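Local coordinates for 3-deoxy-D-manno-octulosonate 8-phosphate phosphatase KdsC (Haemophilus influenzae Rd, PDB 1K1E), which catalyses the magnesium-dependent hydrolysis of 3-deoxy-D-manno-octulosonate 8-phosphate to free KDO and inorganic phosphate in lipopolysaccharide biosynthesis, at residues T13-V18 / K34-R39; M46-D49 / Q53-V56; T86-L91 / F115-T120; M154-Q157 / S163-D166. All coordinates share one frame; numbering follows the deposited sequence.

Interactions 1 and 2 lie nearest the centre of the chain, and none of their touching residues is exposed. Interactions 3 and 4 each have one exposed residue, Phe89 and Gln157, and interaction 4 lies farthest out. Interactions 1 and 2 both use helix 38-49, and their strands 10-14 and 53-58 are neighbours in the parallel sheet. Leu91 of interaction 3 packs on Ala55 of interaction 2. Met46 and Leu47 of interaction 2 touch Leu156 of interaction 4. The chemistry differs. In interaction 1 Asp16 serves a salt bridge by its side chain and cobalt by its backbone oxygen. Interaction 2 is purely apolar. Mercury bridges interaction 3, and interaction 4 adds a water bridge.

Interaction 1: T13-V18 / K34-R39; sequences TDVDGV and KSFHVR. With CO (cobalt (II) ion), chain M.
Lys34 and Asp16 meet with their side chains at about a right angle. The lysine chain is bent at its outer end (chi3 75°, chi4 64°), and this turns NZ onto the carboxylate. NZ donates to Asp16 OD1 at 2.7 Å, on its syn lone pair. The pair is a buried salt bridge. Water 2 donates to Asp16 OD2 at 2.8 Å and only weakly accepts from Lys34 NZ. Glu31 is a second acidic partner of the lysine.

Val15 lies across the same lysine. Its CG1 is 4.1 Å from Lys34 CE, and the two side chains again cross at about a right angle. The same methyl sits at the edge of the Phe36 ring, near its plane, with CG1 4.3 Å from Phe36 CE2. CG1 can reach both residues because it is anti to the backbone N of Val15 (chi1 173°). Leu65 of helix 63-72 packs on both Val15 and Phe36.

The salt bridge takes the side chain of Asp16, while its backbone binds the metal. Asp16 O is 2.2 Å from cobalt, and Asp14 OD2 is 2.0 Å from it. Asp107 and three waters complete the six ligands. Asp14 OD1 forms a salt bridge with Lys84. Cobalt here probably occupies the site of the magnesium cofactor. Asp16 and, from the other segment, His37, Val38 and Arg39 probably bind substrate, as in related enzymes. Two aspartates in a DxDx(T/V) sequence at the end of a parallel strand, bound to a metal, mark the active site of a haloacid dehalogenase-type phosphatase.

Interaction 2: M46-D49 / Q53-V56; sequences MLMD and QVAV
Val54 pushes its CG2 methyl against Leu47, and this is the tight part of the contact. CG2 lies 3.7 Å from Leu47 CD1 and 3.8 Å from Leu47 CB. One methyl therefore touches both the base and one branch of the leucine. With CG1 of Val54 anti to N (chi1 175°), CG2 is the branch turned to the helix. The Leu47 and Val54 side chains cross at about a right angle. Both residues are buried, and both point toward the other segment.

The wider setting is the Rossmann-like core of the haloacid dehalogenase fold. Helix 38-49 leads through a short turn into strand 53-58 of the parallel sheet, and Leu47 also touches Val11 on the neighbouring strand 10-14. Phe148 and Ser152 of helix 147-158 also touch Leu47.

Met48 forms the looser part. It is partly exposed, and its CG comes within 4.0 Å of Val54 CG2. The methionine runs out extended as far as SD, which is anti to CA (chi2 -177°). CE then turns back, nearly eclipsed with CB (chi3 -20°). Its side chain also crosses Val54 at about a right angle. Lys45, a substrate-binding residue by similarity, lies beside it. Gln53 is also partly exposed, and its CB points away from the helix. Its NE2 donates to the carbonyl oxygen of Ala95.

Interaction 3: T86-L91 / F115-T120; sequences TACFDL and FAACGT. With HG (mercury (II) ion), chain N.
Cys118 SG binds the mercury ion at 2.3 Å, and Cys88 SG binds it from the other segment at 2.4 Å. The ion thus joins the two segments directly. A third ligand, the backbone oxygen of Ala114, comes from earlier in helix 112-117. The first torsions, chi1 -66° for Cys88 and -83° for Cys118, turn the two sulfurs to face each other across the ion. Cys88 sits within helix 84-95. Cys118 is the first residue after helix 112-117 to leave helical backbone angles. The metal is therefore held between the middle of one helix and the end of the other.

Next to the metal the contact is apolar. Ala117 points toward helix 84-95, and its CB is 3.9 Å from Cys88 CB. The same methyl meets the outer end of the Phe89 ring obliquely, with CZ of Phe89 3.4 Å from CB of Ala117. Cys88 and Ala117 are buried, but Phe89 is exposed and borders the contact on its solvent side. The short side chain of Ala117 is consistent with the close approach of the helices, with CA of Cys88 6.6 Å from CA of Ala117.

Cys118 packs on strand 102-106 and Leu91 on strand 53-58. These strands flank strand 10-14 in the parallel sheet. The mercury site is separate from the active-site metal, and the ion is probably not part of the natural enzyme. The two cysteine sulfurs, probably thiolates, provide the soft binding, with the carbonyl oxygen as an additional ligand. The angle SG-Hg-SG from Cys88 to Cys118 is about 164°, close to the linear arrangement that mercury(II) prefers with two thiolates.

Interaction 4: M154-Q157 / S163-D166; sequences MILQ and SVFD
At Phe165 a chi1 of 62° tucks the ring over its own backbone, flanked by N and C, and directs CE2 at Leu156. Leu156 takes a different first torsion, with CG anti to its carbonyl carbon (chi1 -68°). Its CB then meets the ring at the edge, near the ring plane, 4.0 Å from Phe165 CE2. The outer end of the leucine makes a second contact. Its CD1 is 4.3 Å from Val164 CG1. Leucine, phenylalanine and valine are all buried, and all three point toward the opposite segment.

The contact belongs to the C-terminal part of the chain, which packs on the Rossmann-like core of the haloacid dehalogenase fold. Helix 147-158 ends, a short linker follows, and the single-turn helix 163-166 folds back against its last turns. Met46 of helix 38-49 touches both Leu156 and Phe165, Leu47 touches Leu156, and Asp153 and Arg149, about one and two turns before Leu156, pack on Phe165.

The solvent side is polar. Gln157 is exposed, and its OE1 approaches the ring obliquely, 4.3 Å from Phe165 CZ. Water 5 donates to that OE1 at 2.9 Å and to Asp166 OD1 at 2.8 Å. It spans the gap between the two segments, where no direct hydrogen bond forms. Asp166 OD1 is also bonded to Ser162 OG in the linker, so two groups hold this oxygen. In the second subunit, Ser109 is hydrogen-bonded to Phe165 O, and the ring of Tyr130 meets the Phe165 ring with the planes at about 45°.

Interaction 1: T13-V18 / K34-R39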
loop_
_atom_site.group_PDB
_atom_site.type_symbol
_atom_site.label_atom_id
_atom_site.label_comp_id
_atom_site.label_asym_id
_atom_site.label_seq_id
_atom_site.Cartn_x
_atom_site.Cartn_y
_atom_site.Cartn_z
ATOM N N THR A 13 14.789 -16.677 -5.655
ATOM C CA THR A 13 14.290 -15.376 -5.313
ATOM C C THR A 13 14.322 -15.067 -3.809
ATOM O O THR A 13 13.957 -15.886 -2.944
ATOM C CB THR A 13 12.823 -15.168 -5.847
ATOM O OG1 THR A 13 12.405 -13.834 -5.529
ATOM C CG2 THR A 13 11.852 -16.056 -5.167
ATOM N N ASP A 14 14.832 -13.878 -3.504
ATOM C CA ASP A 14 14.802 -13.365 -2.148
ATOM C C ASP A 14 13.302 -13.133 -1.888
ATOM O O ASP A 14 12.466 -13.121 -2.802
ATOM C CB ASP A 14 15.539 -12.001 -2.077
ATOM C CG ASP A 14 15.262 -11.261 -0.799
ATOM O OD1 ASP A 14 15.224 -11.903 0.265
ATOM O OD2 ASP A 14 15.110 -10.035 -0.861
ATOM N N VAL A 15 12.926 -12.988 -0.617
ATOM C CA VAL A 15 11.528 -12.735 -0.316
ATOM C C VAL A 15 11.154 -11.281 -0.001
ATOM O O VAL A 15 10.434 -10.636 -0.754
ATOM C CB VAL A 15 11.037 -13.624 0.912
ATOM C CG1 VAL A 15 9.628 -13.237 1.340
ATOM C CG2 VAL A 15 11.081 -15.101 0.479
ATOM N N ASP A 16 11.646 -10.765 1.112
ATOM C CA ASP A 16 11.203 -9.409 1.496
ATOM C C ASP A 16 11.779 -8.363 0.619
ATOM O O ASP A 16 12.977 -8.282 0.501
ATOM C CB ASP A 16 11.559 -9.150 2.952
ATOM C CG ASP A 16 10.869 -10.144 3.874
ATOM O OD1 ASP A 16 9.613 -10.143 3.867
ATOM O OD2 ASP A 16 11.569 -10.949 4.530
ATOM N N GLY A 17 10.932 -7.553 -0.011
ATOM C CA GLY A 17 11.483 -6.495 -0.852
ATOM C C GLY A 17 11.503 -6.899 -2.311
ATOM O O GLY A 17 11.694 -6.041 -3.193
ATOM N N VAL A 18 11.293 -8.214 -2.557
ATOM C CA VAL A 18 11.255 -8.735 -3.907
ATOM C C VAL A 18 9.873 -9.322 -4.138
ATOM O O VAL A 18 9.129 -8.806 -4.949
ATOM C CB VAL A 18 12.357 -9.773 -4.136
ATOM C CG1 VAL A 18 12.219 -10.422 -5.494
ATOM C CG2 VAL A 18 13.715 -9.039 -4.099
ATOM N N LYS A 34 1.980 -11.525 5.591
ATOM C CA LYS A 34 2.972 -11.321 4.544
ATOM C C LYS A 34 2.195 -11.060 3.278
ATOM O O LYS A 34 1.279 -11.809 2.938
ATOM C CB LYS A 34 3.928 -12.500 4.379
ATOM C CG LYS A 34 4.808 -12.636 5.603
ATOM C CD LYS A 34 5.979 -13.608 5.340
ATOM C CE LYS A 34 7.015 -12.894 4.441
ATOM N NZ LYS A 34 7.676 -11.643 5.100
ATOM N N SER A 35 2.577 -10.030 2.525
ATOM C CA SER A 35 1.786 -9.680 1.371
ATOM C C SER A 35 2.519 -9.961 0.068
ATOM O O SER A 35 3.486 -9.263 -0.234
ATOM C CB SER A 35 1.428 -8.196 1.489
ATOM O OG SER A 35 0.756 -7.964 2.740
ATOM N N PHE A 36 2.027 -10.915 -0.711
ATOM C CA PHE A 36 2.702 -11.304 -1.982
ATOM C C PHE A 36 1.953 -10.700 -3.143
ATOM O O PHE A 36 0.994 -9.936 -2.917
ATOM C CB PHE A 36 2.723 -12.824 -2.059
ATOM C CG PHE A 36 3.467 -13.442 -0.932
ATOM C CD1 PHE A 36 2.794 -13.934 0.196
ATOM C CD2 PHE A 36 4.863 -13.466 -0.949
ATOM C CE1 PHE A 36 3.509 -14.444 1.294
ATOM C CE2 PHE A 36 5.573 -13.987 0.176
ATOM C CZ PHE A 36 4.893 -14.462 1.275
ATOM N N HIS A 37 2.364 -10.980 -4.378
ATOM C CA HIS A 37 1.658 -10.384 -5.506
ATOM C C HIS A 37 1.176 -11.493 -6.403
ATOM O O HIS A 37 1.949 -12.406 -6.759
ATOM C CB HIS A 37 2.577 -9.399 -6.244
ATOM C CG HIS A 37 1.867 -8.625 -7.295
ATOM N ND1 HIS A 37 1.585 -7.277 -7.179
ATOM C CD2 HIS A 37 1.325 -9.030 -8.476
ATOM C CE1 HIS A 37 0.905 -6.878 -8.253
ATOM N NE2 HIS A 37 0.740 -7.920 -9.049
ATOM N N VAL A 38 -0.090 -11.402 -6.787
ATOM C CA VAL A 38 -0.678 -12.480 -7.583
ATOM C C VAL A 38 0.029 -12.719 -8.927
ATOM O O VAL A 38 0.146 -13.871 -9.336
ATOM C CB VAL A 38 -2.152 -12.189 -7.817
ATOM C CG1 VAL A 38 -2.304 -10.967 -8.769
ATOM C CG2 VAL A 38 -2.868 -13.434 -8.310
ATOM N N ARG A 39 0.471 -11.653 -9.619
ATOM C CA ARG A 39 1.088 -11.915 -10.914
ATOM C C ARG A 39 2.504 -12.551 -10.770
ATOM O O ARG A 39 2.980 -13.249 -11.683
ATOM C CB ARG A 39 1.118 -10.677 -11.769
ATOM C CG ARG A 39 -0.320 -10.037 -11.932
ATOM C CD ARG A 39 -0.443 -9.023 -13.105
ATOM N NE ARG A 39 0.219 -7.762 -12.754
ATOM C CZ ARG A 39 -0.383 -6.782 -12.067
ATOM N NH1 ARG A 39 -1.645 -6.864 -11.633
ATOM N NH2 ARG A 39 0.290 -5.686 -11.828
HETATM CO CO CO M . 15.126 -8.544 0.544
HETATM O O HOH W 1 14.664 -10.088 2.015
HETATM O O HOH W 2 10.541 -13.525 4.718
HETATM O O HOH W 3 14.876 -6.910 1.827
HETATM O O HOH W 4 17.196 -8.867 0.925
#

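Interaction 2: M46-D49 / Q53-V56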
loop_
_atom_site.group_PDB
_atom_site.type_symbol
_atom_site.label_atom_id
_atom_site.label_comp_id
_atom_site.label_asym_id
_atom_site.label_seq_id
_atom_site.Cartn_x
_atom_site.Cartn_y
_atom_site.Cartn_z
ATOM N N MET A 46 4.542 -20.297 -14.252
ATOM C CA MET A 46 4.911 -20.348 -15.662
ATOM C C MET A 46 6.316 -20.865 -15.767
ATOM O O MET A 46 6.638 -21.647 -16.643
ATOM C CB MET A 46 4.768 -18.955 -16.295
ATOM C CG MET A 46 3.343 -18.612 -16.515
ATOM S SD MET A 46 3.145 -16.911 -16.961
ATOM C CE MET A 46 1.390 -16.972 -17.742
ATOM N N LEU A 47 7.183 -20.418 -14.867
ATOM C CA LEU A 47 8.530 -20.907 -14.945
ATOM C C LEU A 47 8.632 -22.402 -14.758
ATOM O O LEU A 47 9.242 -23.087 -15.570
ATOM C CB LEU A 47 9.457 -20.236 -13.908
ATOM C CG LEU A 47 9.748 -18.722 -14.105
ATOM C CD1 LEU A 47 10.673 -18.192 -13.000
ATOM C CD2 LEU A 47 10.456 -18.486 -15.473
ATOM N N MET A 48 8.014 -22.880 -13.696
ATOM C CA MET A 48 8.081 -24.299 -13.390
ATOM C C MET A 48 7.528 -25.113 -14.550
ATOM O O MET A 48 8.072 -26.168 -14.918
ATOM C CB MET A 48 7.314 -24.489 -12.095
ATOM C CG MET A 48 7.936 -23.710 -10.923
ATOM S SD MET A 48 7.157 -23.904 -9.262
ATOM C CE MET A 48 5.719 -24.432 -9.703
ATOM N N ASP A 49 6.444 -24.626 -15.135
ATOM C CA ASP A 49 5.804 -25.286 -16.283
ATOM C C ASP A 49 6.746 -25.345 -17.513
ATOM O O ASP A 49 6.676 -26.296 -18.300
ATOM C CB ASP A 49 4.499 -24.562 -16.615
ATOM C CG ASP A 49 3.795 -25.097 -17.872
ATOM O OD1 ASP A 49 3.821 -24.430 -18.949
ATOM O OD2 ASP A 49 3.203 -26.197 -17.781
ATOM N N GLN A 53 13.151 -24.399 -12.630
ATOM C CA GLN A 53 12.720 -24.497 -11.250
ATOM C C GLN A 53 12.780 -23.155 -10.536
ATOM O O GLN A 53 13.535 -22.254 -10.958
ATOM C CB GLN A 53 13.607 -25.484 -10.540
ATOM C CG GLN A 53 13.566 -26.866 -11.220
ATOM C CD GLN A 53 14.621 -27.796 -10.591
ATOM O OE1 GLN A 53 14.493 -28.198 -9.438
ATOM N NE2 GLN A 53 15.670 -28.074 -11.332
ATOM N N VAL A 54 12.035 -23.043 -9.453
ATOM C CA VAL A 54 12.080 -21.810 -8.670
ATOM C C VAL A 54 12.390 -22.144 -7.202
ATOM O O VAL A 54 11.856 -23.089 -6.648
ATOM C CB VAL A 54 10.769 -21.037 -8.779
ATOM C CG1 VAL A 54 10.811 -19.829 -7.859
ATOM C CG2 VAL A 54 10.498 -20.675 -10.303
ATOM N N ALA A 55 13.270 -21.371 -6.581
ATOM C CA ALA A 55 13.602 -21.549 -5.162
ATOM C C ALA A 55 13.449 -20.198 -4.440
ATOM O O ALA A 55 13.567 -19.130 -5.074
ATOM C CB ALA A 55 15.034 -22.061 -4.985
ATOM N N VAL A 56 13.157 -20.282 -3.139
ATOM C CA VAL A 56 12.999 -19.104 -2.287
ATOM C C VAL A 56 14.141 -19.123 -1.276
ATOM O O VAL A 56 14.456 -20.161 -0.706
ATOM C CB VAL A 56 11.632 -19.190 -1.561
ATOM C CG1 VAL A 56 11.536 -18.134 -0.418
ATOM C CG2 VAL A 56 10.517 -19.067 -2.606
#

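Interaction 3: T86-L91 / F115-T120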
loop_
_atom_site.group_PDB
_atom_site.type_symbol
_atom_site.label_atom_id
_atom_site.label_comp_id
_atom_site.label_asym_id
_atom_site.label_seq_id
_atom_site.Cartn_x
_atom_site.Cartn_y
_atom_site.Cartn_z
ATOM N N THR A 86 26.317 -19.210 0.387
ATOM C CA THR A 86 26.374 -20.648 0.358
ATOM C C THR A 86 24.965 -21.243 0.134
ATOM O O THR A 86 24.857 -22.325 -0.439
ATOM C CB THR A 86 26.994 -21.217 1.635
ATOM O OG1 THR A 86 26.233 -20.798 2.737
ATOM C CG2 THR A 86 28.439 -20.695 1.781
ATOM N N ALA A 87 23.909 -20.525 0.541
ATOM C CA ALA A 87 22.541 -20.984 0.348
ATOM C C ALA A 87 22.359 -21.110 -1.147
ATOM O O ALA A 87 21.704 -22.052 -1.608
ATOM C CB ALA A 87 21.472 -19.993 0.904
ATOM N N CYS A 88 22.924 -20.181 -1.927
ATOM C CA CYS A 88 22.776 -20.290 -3.376
ATOM C C CYS A 88 23.326 -21.596 -3.878
ATOM O O CYS A 88 22.655 -22.305 -4.624
ATOM C CB CYS A 88 23.508 -19.203 -4.220
ATOM S SG CYS A 88 22.747 -17.548 -3.918
ATOM N N PHE A 89 24.564 -21.913 -3.529
ATOM C CA PHE A 89 25.095 -23.156 -4.090
ATOM C C PHE A 89 24.362 -24.412 -3.656
ATOM O O PHE A 89 24.256 -25.391 -4.440
ATOM C CB PHE A 89 26.567 -23.203 -3.772
ATOM C CG PHE A 89 27.317 -22.032 -4.374
ATOM C CD1 PHE A 89 27.418 -21.905 -5.753
ATOM C CD2 PHE A 89 27.939 -21.085 -3.567
ATOM C CE1 PHE A 89 28.143 -20.847 -6.326
ATOM C CE2 PHE A 89 28.659 -20.030 -4.137
ATOM C CZ PHE A 89 28.766 -19.917 -5.507
ATOM N N ASP A 90 23.857 -24.368 -2.423
ATOM C CA ASP A 90 23.116 -25.502 -1.871
ATOM C C ASP A 90 21.848 -25.685 -2.658
ATOM O O ASP A 90 21.484 -26.815 -2.978
ATOM C CB ASP A 90 22.797 -25.275 -0.408
ATOM C CG ASP A 90 24.007 -25.399 0.495
ATOM O OD1 ASP A 90 23.909 -24.972 1.705
ATOM O OD2 ASP A 90 25.023 -25.927 -0.015
ATOM N N LEU A 91 21.171 -24.571 -2.975
ATOM C CA LEU A 91 19.912 -24.679 -3.733
ATOM C C LEU A 91 20.211 -25.123 -5.155
ATOM O O LEU A 91 19.450 -25.878 -5.782
ATOM C CB LEU A 91 19.178 -23.319 -3.716
ATOM C CG LEU A 91 18.550 -22.955 -2.372
ATOM C CD1 LEU A 91 18.061 -21.452 -2.418
ATOM C CD2 LEU A 91 17.313 -23.925 -2.076
ATOM N N PHE A 115 24.032 -12.358 -5.695
ATOM C CA PHE A 115 24.173 -11.960 -7.081
ATOM C C PHE A 115 25.469 -12.552 -7.616
ATOM O O PHE A 115 25.503 -13.043 -8.719
ATOM C CB PHE A 115 24.280 -10.420 -7.220
ATOM C CG PHE A 115 23.077 -9.667 -6.702
ATOM C CD1 PHE A 115 23.218 -8.380 -6.143
ATOM C CD2 PHE A 115 21.802 -10.194 -6.811
ATOM C CE1 PHE A 115 22.105 -7.636 -5.702
ATOM C CE2 PHE A 115 20.696 -9.456 -6.379
ATOM C CZ PHE A 115 20.849 -8.172 -5.820
ATOM N N ALA A 116 26.526 -12.462 -6.792
ATOM C CA ALA A 116 27.869 -12.919 -7.155
ATOM C C ALA A 116 27.930 -14.433 -7.355
ATOM O O ALA A 116 28.619 -14.924 -8.227
ATOM C CB ALA A 116 28.864 -12.494 -6.092
ATOM N N ALA A 117 27.184 -15.163 -6.555
ATOM C CA ALA A 117 27.191 -16.612 -6.670
ATOM C C ALA A 117 26.378 -17.071 -7.885
ATOM O O ALA A 117 26.733 -18.118 -8.495
ATOM C CB ALA A 117 26.661 -17.191 -5.464
ATOM N N CYS A 118 25.332 -16.315 -8.279
ATOM C CA CYS A 118 24.537 -16.725 -9.476
ATOM C C CYS A 118 25.137 -16.234 -10.795
ATOM O O CYS A 118 25.900 -15.296 -10.825
ATOM C CB CYS A 118 23.096 -16.216 -9.405
ATOM S SG CYS A 118 21.941 -17.214 -8.440
ATOM N N GLY A 119 24.741 -16.873 -11.882
ATOM C CA GLY A 119 25.228 -16.500 -13.191
ATOM C C GLY A 119 24.578 -15.230 -13.713
ATOM O O GLY A 119 25.215 -14.480 -14.417
ATOM N N THR A 120 23.326 -14.987 -13.345
ATOM C CA THR A 120 22.574 -13.809 -13.802
ATOM C C THR A 120 21.890 -13.237 -12.570
ATOM O O THR A 120 21.466 -14.002 -11.697
ATOM C CB THR A 120 21.465 -14.256 -14.804
ATOM O OG1 THR A 120 22.096 -14.869 -15.941
ATOM C CG2 THR A 120 20.602 -13.109 -15.253
HETATM HG HG HG N . 22.515 -17.096 -6.254
#

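Interaction 4: M154-Q157 / S163-D166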
loop_
_atom_site.group_PDB
_atom_site.type_symbol
_atom_site.label_atom_id
_atom_site.label_comp_id
_atom_site.label_asym_id
_atom_site.label_seq_id
_atom_site.Cartn_x
_atom_site.Cartn_y
_atom_site.Cartn_z
ATOM N N MET A 154 10.608 -12.009 -18.914
ATOM C CA MET A 154 11.826 -11.757 -19.720
ATOM C C MET A 154 12.550 -13.053 -20.018
ATOM O O MET A 154 12.989 -13.293 -21.171
ATOM C CB MET A 154 12.823 -10.861 -18.956
ATOM C CG MET A 154 12.432 -9.421 -18.830
ATOM S SD MET A 154 13.793 -8.498 -18.042
ATOM C CE MET A 154 15.142 -9.134 -18.936
ATOM N N ILE A 155 12.714 -13.865 -18.974
ATOM C CA ILE A 155 13.397 -15.144 -19.178
ATOM C C ILE A 155 12.626 -16.027 -20.179
ATOM O O ILE A 155 13.206 -16.569 -21.111
ATOM C CB ILE A 155 13.571 -15.898 -17.821
ATOM C CG1 ILE A 155 14.451 -15.050 -16.891
ATOM C CG2 ILE A 155 14.188 -17.308 -18.088
ATOM C CD1 ILE A 155 14.589 -15.571 -15.448
ATOM N N LEU A 156 11.332 -16.207 -19.952
ATOM C CA LEU A 156 10.534 -17.021 -20.863
ATOM C C LEU A 156 10.521 -16.492 -22.287
ATOM O O LEU A 156 10.535 -17.267 -23.272
ATOM C CB LEU A 156 9.098 -17.154 -20.358
ATOM C CG LEU A 156 8.985 -17.984 -19.070
ATOM C CD1 LEU A 156 7.636 -17.817 -18.423
ATOM C CD2 LEU A 156 9.236 -19.458 -19.399
ATOM N N GLN A 157 10.480 -15.174 -22.431
ATOM C CA GLN A 157 10.499 -14.670 -23.781
ATOM C C GLN A 157 11.829 -14.991 -24.431
ATOM O O GLN A 157 11.867 -15.331 -25.592
ATOM C CB GLN A 157 10.302 -13.181 -23.771
ATOM C CG GLN A 157 10.416 -12.585 -25.142
ATOM C CD GLN A 157 9.569 -11.387 -25.180
ATOM O OE1 GLN A 157 8.321 -11.491 -25.163
ATOM N NE2 GLN A 157 10.205 -10.218 -25.163
ATOM N N SER A 163 4.647 -17.354 -25.539
ATOM C CA SER A 163 3.241 -17.670 -25.807
ATOM C C SER A 163 2.386 -18.126 -24.608
ATOM O O SER A 163 1.170 -17.945 -24.659
ATOM C CB SER A 163 3.109 -18.692 -26.982
ATOM O OG SER A 163 3.448 -20.004 -26.567
ATOM N N VAL A 164 2.991 -18.657 -23.539
ATOM C CA VAL A 164 2.234 -19.078 -22.354
ATOM C C VAL A 164 1.634 -17.840 -21.658
ATOM O O VAL A 164 0.585 -17.904 -21.000
ATOM C CB VAL A 164 3.171 -19.867 -21.355
ATOM C CG1 VAL A 164 4.147 -18.894 -20.644
ATOM C CG2 VAL A 164 2.348 -20.639 -20.334
ATOM N N PHE A 165 2.288 -16.690 -21.802
ATOM C CA PHE A 165 1.695 -15.521 -21.145
ATOM C C PHE A 165 1.141 -14.497 -22.106
ATOM O O PHE A 165 0.311 -13.702 -21.694
ATOM C CB PHE A 165 2.680 -14.859 -20.178
ATOM C CG PHE A 165 3.933 -14.312 -20.820
ATOM C CD1 PHE A 165 3.897 -13.176 -21.607
ATOM C CD2 PHE A 165 5.176 -14.909 -20.551
ATOM C CE1 PHE A 165 5.086 -12.624 -22.119
ATOM C CE2 PHE A 165 6.366 -14.327 -21.076
ATOM C CZ PHE A 165 6.282 -13.196 -21.845
ATOM N N ASP A 166 1.580 -14.495 -23.361
ATOM C CA ASP A 166 1.063 -13.484 -24.264
ATOM C C ASP A 166 -0.019 -13.898 -25.217
ATOM O O ASP A 166 -0.411 -13.110 -26.068
ATOM C CB ASP A 166 2.166 -12.757 -25.018
ATOM C CG ASP A 166 2.890 -13.624 -26.002
ATOM O OD1 ASP A 166 3.987 -13.207 -26.405
ATOM O OD2 ASP A 166 2.391 -14.693 -26.370
HETATM O O HOH W 5 5.513 -10.926 -25.679
#